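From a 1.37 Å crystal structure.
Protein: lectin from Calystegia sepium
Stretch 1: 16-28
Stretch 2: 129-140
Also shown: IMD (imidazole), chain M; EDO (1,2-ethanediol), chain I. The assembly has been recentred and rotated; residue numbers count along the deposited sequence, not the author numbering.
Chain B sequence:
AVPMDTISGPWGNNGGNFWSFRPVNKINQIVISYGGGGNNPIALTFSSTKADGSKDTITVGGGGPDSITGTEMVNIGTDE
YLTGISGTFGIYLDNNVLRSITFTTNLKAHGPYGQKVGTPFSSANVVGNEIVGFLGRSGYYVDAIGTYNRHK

Stretch 1 (16-28) GNFWSFRPVNKIN
Stretch 2 129-140: NEIVGFLGRSGY

Two antiparallel strands of one chain, 17-22 and 129-138, pair with their N-to-C directions at 154° and their axes 4.4 Å apart at closest approach. The apolar centre is Trp19 (phi/psi -141/158; chi1 58°, p; chi2 -94°), whose indole lies over Gly136: Gly136 CA sits 3.8 Å from the centroid of the five-membered ring, 24° off its normal. Gly136 is nearly extended (168/-155), and an ideal CB there would come 2.8 Å from Trp19 CZ2, so the indole occupies the space left by the absent side chain. Further along, Trp19 CZ3 meets Phe134 CB at 3.7 Å; Phe134 (m, chi2 -82°) also receives Ile27 (m, t), with Ile27 CD1 4.0 Å from Phe134 CD2. On the other face of the sheet, which carries Phe18, Ser20, Leu135 and Arg137, Phe18 (t, chi2 67°) brings CE1 to 3.9 Å from CD1 of Leu135 (p, t), the methyl lying at the ring edge.

The register alternates. Phe21 with Phe134, Trp19 with Gly136 and Asn17 with Ser138 are hydrogen-bonded pairs, CA atoms 5.3-5.4 Å apart; Ser20 with Leu135 and Phe18 with Arg137 are non-hydrogen-bonded pairs, CA atoms 4.1 and 4.3 Å apart. Each wide pair is closed by two hydrogen bonds, one in each direction: Phe21 N to Phe134 O 2.8 Å and Phe134 N to Phe21 O 2.9 Å; Trp19 N to Gly136 O 2.9 Å and Gly136 N to Trp19 O 3.0 Å; Asn17 N to Ser138 O and Ser138 N to Asn17 O, both 2.8 Å. Residues of the narrow pairs point CA-H groups at carbonyls of the adjacent wide pairs, as with Arg137 CA and Asn17 O at 3.1 Å.

At one end Gly133, fully extended (-179/179), lets the backbones close to 4.0 Å between Gly133 CA and Arg22 CA; an ideal CB would clash with Phe21 O. Arg22 (t, m, t; chi4 -168°) lays its guanidinium against Val132 (m), NE to CG2 3.4 Å, and Arg22 NH2 donates to Pro23 O at 2.8 Å. Water 2 lies 2.7 Å from Val132 O and 2.9 Å from Asn25 O.

At the opposite, polar end, Trp19 NE1 makes a weak hydrogen bond to Arg137 O (3.3 Å). Arg137 (m, t, p; chi4 82°) folds its guanidinium over Asn17 C and Phe18 N, and its NH2 donates to Gly16 O at 2.8 Å. Water 1 accepts from Phe18 N (2.9 Å) and, weakly, from Arg137 NH2 (3.4 Å). Gly16 has positive phi (67/-161), which favours glycine.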

# COMPACT_ATOMS: atom_id res chain seq x y z
N GLY B 16 4.47 2.31 16.89
CA GLY B 16 4.97 2.27 15.52
C GLY B 16 4.42 3.37 14.62
O GLY B 16 3.92 4.38 15.10
N ASN B 17 4.55 3.11 13.33
CA ASN B 17 4.20 4.00 12.23
C ASN B 17 3.07 3.36 11.42
O ASN B 17 3.04 2.14 11.26
CB ASN B 17 5.43 4.14 11.31
CG ASN B 17 6.69 4.48 12.08
OD1 ASN B 17 6.78 5.58 12.64
ND2 ASN B 17 7.63 3.52 12.18
N PHE B 18 2.17 4.17 10.87
CA PHE B 18 1.13 3.69 9.97
C PHE B 18 1.70 3.10 8.68
O PHE B 18 2.72 3.58 8.15
CB PHE B 18 0.20 4.87 9.64
CG PHE B 18 -0.94 4.53 8.71
CD1 PHE B 18 -1.95 3.68 9.12
CD2 PHE B 18 -1.00 5.05 7.42
CE1 PHE B 18 -3.01 3.36 8.29
CE2 PHE B 18 -2.06 4.75 6.58
CZ PHE B 18 -3.08 3.90 7.02
N TRP B 19 1.04 2.06 8.19
CA TRP B 19 1.33 1.49 6.88
C TRP B 19 0.02 1.11 6.19
O TRP B 19 -0.99 0.86 6.85
CB TRP B 19 2.28 0.29 6.98
CG TRP B 19 1.80 -0.83 7.84
CD1 TRP B 19 2.10 -1.03 9.15
CD2 TRP B 19 0.96 -1.93 7.46
NE1 TRP B 19 1.50 -2.17 9.61
CE2 TRP B 19 0.79 -2.75 8.59
CE3 TRP B 19 0.37 -2.32 6.27
CZ2 TRP B 19 0.04 -3.93 8.57
CZ3 TRP B 19 -0.39 -3.49 6.24
CH2 TRP B 19 -0.54 -4.28 7.40
N SER B 20 0.07 1.00 4.88
CA SER B 20 -1.11 0.65 4.09
C SER B 20 -0.69 0.03 2.76
O SER B 20 0.23 0.49 2.10
CB SER B 20 -1.99 1.87 3.84
OG SER B 20 -3.13 1.54 3.10
N PHE B 21 -1.42 -1.02 2.38
CA PHE B 21 -1.17 -1.72 1.13
C PHE B 21 -2.43 -2.34 0.59
O PHE B 21 -2.89 -3.37 1.07
CB PHE B 21 -0.12 -2.80 1.36
CG PHE B 21 0.33 -3.52 0.11
CD1 PHE B 21 1.15 -2.87 -0.82
CD2 PHE B 21 0.01 -4.85 -0.10
CE1 PHE B 21 1.61 -3.56 -1.95
CE2 PHE B 21 0.48 -5.53 -1.21
CZ PHE B 21 1.28 -4.89 -2.14
N ARG B 22 -2.95 -1.72 -0.47
CA ARG B 22 -4.09 -2.24 -1.22
C ARG B 22 -3.70 -2.19 -2.70
O ARG B 22 -3.82 -1.15 -3.35
CB ARG B 22 -5.35 -1.42 -0.92
CG ARG B 22 -6.66 -2.08 -1.32
CD ARG B 22 -6.80 -2.42 -2.77
NE ARG B 22 -8.19 -2.59 -3.14
CZ ARG B 22 -8.63 -3.09 -4.28
NH1 ARG B 22 -9.92 -3.08 -4.54
NH2 ARG B 22 -7.81 -3.63 -5.15
N PRO B 23 -3.18 -3.31 -3.22
CA PRO B 23 -2.76 -3.34 -4.61
C PRO B 23 -3.96 -3.57 -5.51
O PRO B 23 -5.02 -4.04 -5.04
CB PRO B 23 -1.79 -4.52 -4.63
CG PRO B 23 -2.34 -5.48 -3.59
CD PRO B 23 -2.99 -4.61 -2.54
N VAL B 24 -3.82 -3.23 -6.77
CA VAL B 24 -4.94 -3.27 -7.71
C VAL B 24 -5.37 -4.71 -7.97
O VAL B 24 -6.57 -4.99 -8.02
CB VAL B 24 -4.58 -2.58 -9.03
CG1 VAL B 24 -5.69 -2.78 -10.05
CG2 VAL B 24 -4.27 -1.11 -8.78
N ASN B 25 -4.40 -5.61 -8.09
CA ASN B 25 -4.70 -7.03 -8.29
C ASN B 25 -4.56 -7.79 -6.99
O ASN B 25 -4.27 -7.22 -5.95
CB ASN B 25 -3.82 -7.59 -9.40
CG ASN B 25 -4.01 -6.83 -10.71
OD1 ASN B 25 -5.06 -6.89 -11.32
ND2 ASN B 25 -2.98 -6.10 -11.12
N LYS B 26 -4.90 -9.07 -7.03
CA LYS B 26 -5.01 -9.87 -5.83
C LYS B 26 -3.67 -10.12 -5.13
O LYS B 26 -2.65 -10.46 -5.77
CB LYS B 26 -5.64 -11.21 -6.20
CG LYS B 26 -6.13 -12.01 -5.01
CD LYS B 26 -6.65 -13.39 -5.43
CE LYS B 26 -5.52 -14.33 -5.65
NZ LYS B 26 -5.97 -15.67 -6.21
N ILE B 27 -3.67 -10.03 -3.82
CA ILE B 27 -2.56 -10.50 -3.00
C ILE B 27 -2.54 -12.02 -3.10
O ILE B 27 -3.49 -12.71 -2.71
CB ILE B 27 -2.72 -10.03 -1.54
CG1 ILE B 27 -2.51 -8.51 -1.47
CG2 ILE B 27 -1.71 -10.74 -0.63
CD1 ILE B 27 -2.96 -7.81 -0.17
N ASN B 28 -1.45 -12.55 -3.63
CA ASN B 28 -1.33 -13.99 -3.84
C ASN B 28 -0.21 -14.65 -3.01
O ASN B 28 -0.07 -15.86 -3.03
CB ASN B 28 -1.29 -14.37 -5.34
CG ASN B 28 -0.19 -13.70 -6.13
OD1 ASN B 28 0.53 -12.84 -5.66
ND2 ASN B 28 -0.06 -14.12 -7.39
N ASN B 129 -17.90 -10.83 0.71
CA ASN B 129 -16.81 -9.88 0.93
C ASN B 129 -15.44 -10.50 0.67
O ASN B 129 -15.19 -11.68 0.91
CB ASN B 129 -16.90 -9.32 2.34
CG ASN B 129 -15.85 -8.29 2.62
OD1 ASN B 129 -15.84 -7.22 2.03
ND2 ASN B 129 -14.95 -8.63 3.49
N GLU B 130 -14.53 -9.66 0.20
CA GLU B 130 -13.16 -10.04 -0.07
C GLU B 130 -12.26 -9.04 0.64
O GLU B 130 -12.47 -7.85 0.53
CB GLU B 130 -12.89 -9.99 -1.58
CG GLU B 130 -11.46 -10.28 -1.96
CD GLU B 130 -11.21 -10.27 -3.46
OE1 GLU B 130 -12.12 -9.86 -4.23
OE2 GLU B 130 -10.10 -10.65 -3.89
N ILE B 131 -11.21 -9.53 1.30
CA ILE B 131 -10.15 -8.65 1.76
C ILE B 131 -9.25 -8.39 0.57
O ILE B 131 -8.71 -9.32 -0.05
CB ILE B 131 -9.33 -9.27 2.90
CG1 ILE B 131 -10.18 -9.42 4.16
CG2 ILE B 131 -8.06 -8.47 3.16
CD1 ILE B 131 -9.46 -10.18 5.25
N VAL B 132 -9.05 -7.12 0.25
CA VAL B 132 -8.33 -6.67 -0.92
C VAL B 132 -7.06 -5.88 -0.55
O VAL B 132 -6.32 -5.45 -1.42
CB VAL B 132 -9.23 -5.85 -1.87
CG1 VAL B 132 -10.21 -6.76 -2.57
CG2 VAL B 132 -9.97 -4.75 -1.16
N GLY B 133 -6.80 -5.73 0.74
CA GLY B 133 -5.58 -5.10 1.19
C GLY B 133 -5.54 -5.08 2.70
O GLY B 133 -6.47 -5.51 3.36
N PHE B 134 -4.45 -4.55 3.22
CA PHE B 134 -4.21 -4.47 4.65
C PHE B 134 -3.67 -3.08 5.02
O PHE B 134 -3.16 -2.34 4.18
CB PHE B 134 -3.19 -5.53 5.06
CG PHE B 134 -3.68 -6.93 4.89
CD1 PHE B 134 -4.47 -7.52 5.83
CD2 PHE B 134 -3.31 -7.66 3.79
CE1 PHE B 134 -4.93 -8.83 5.65
CE2 PHE B 134 -3.78 -8.97 3.62
CZ PHE B 134 -4.56 -9.54 4.57
N LEU B 135 -3.89 -2.70 6.28
CA LEU B 135 -3.29 -1.49 6.80
C LEU B 135 -2.97 -1.73 8.26
O LEU B 135 -3.37 -2.74 8.81
CB LEU B 135 -4.21 -0.27 6.63
CG LEU B 135 -5.51 -0.22 7.46
CD1 LEU B 135 -6.15 1.12 7.46
CD2 LEU B 135 -6.54 -1.20 6.89
N GLY B 136 -2.24 -0.85 8.91
CA GLY B 136 -1.90 -1.10 10.29
C GLY B 136 -0.85 -0.17 10.78
O GLY B 136 -0.68 0.94 10.28
N ARG B 137 -0.13 -0.62 11.80
CA ARG B 137 1.02 0.11 12.33
C ARG B 137 2.15 -0.86 12.55
O ARG B 137 1.90 -2.03 12.85
CB ARG B 137 0.68 0.82 13.63
CG ARG B 137 -0.49 1.82 13.53
CD ARG B 137 -0.61 2.72 14.75
NE ARG B 137 0.47 3.70 14.82
CZ ARG B 137 0.50 4.83 14.14
NH1 ARG B 137 -0.54 5.16 13.38
NH2 ARG B 137 1.53 5.66 14.24
N SER B 138 3.37 -0.40 12.43
CA SER B 138 4.52 -1.26 12.63
C SER B 138 5.75 -0.45 12.94
O SER B 138 5.85 0.72 12.63
CB SER B 138 4.80 -2.13 11.40
OG SER B 138 5.21 -1.32 10.32
N GLY B 139 6.73 -1.12 13.52
CA GLY B 139 8.05 -0.57 13.75
C GLY B 139 9.06 -1.70 13.71
O GLY B 139 9.28 -2.32 12.67
N TYR B 140 9.63 -2.02 14.86
CA TYR B 140 10.43 -3.21 14.96
C TYR B 140 9.56 -4.45 14.80
O TYR B 140 10.00 -5.47 14.28
CB TYR B 140 11.16 -3.27 16.29
CG TYR B 140 12.33 -2.30 16.43
CD1 TYR B 140 12.52 -1.23 15.56
CD2 TYR B 140 13.26 -2.48 17.43
CE1 TYR B 140 13.59 -0.37 15.70
CE2 TYR B 140 14.32 -1.64 17.57
CZ TYR B 140 14.48 -0.57 16.72
OH TYR B 140 15.57 0.29 16.86
N1 IMD M . -8.05 -7.43 -6.43
C2 IMD M . -8.46 -8.46 -5.64
N3 IMD M . -9.01 -9.42 -6.43
C4 IMD M . -8.95 -9.00 -7.71
C5 IMD M . -8.35 -7.74 -7.71
C1 EDO I . 7.70 -0.45 17.94
O1 EDO I . 8.93 -0.43 17.24
C2 EDO I . 7.19 -1.87 17.94
O2 EDO I . 6.99 -2.24 16.61
O HOH W 1 2.29 7.09 11.25
O HOH W 2 -6.28 -6.65 -3.87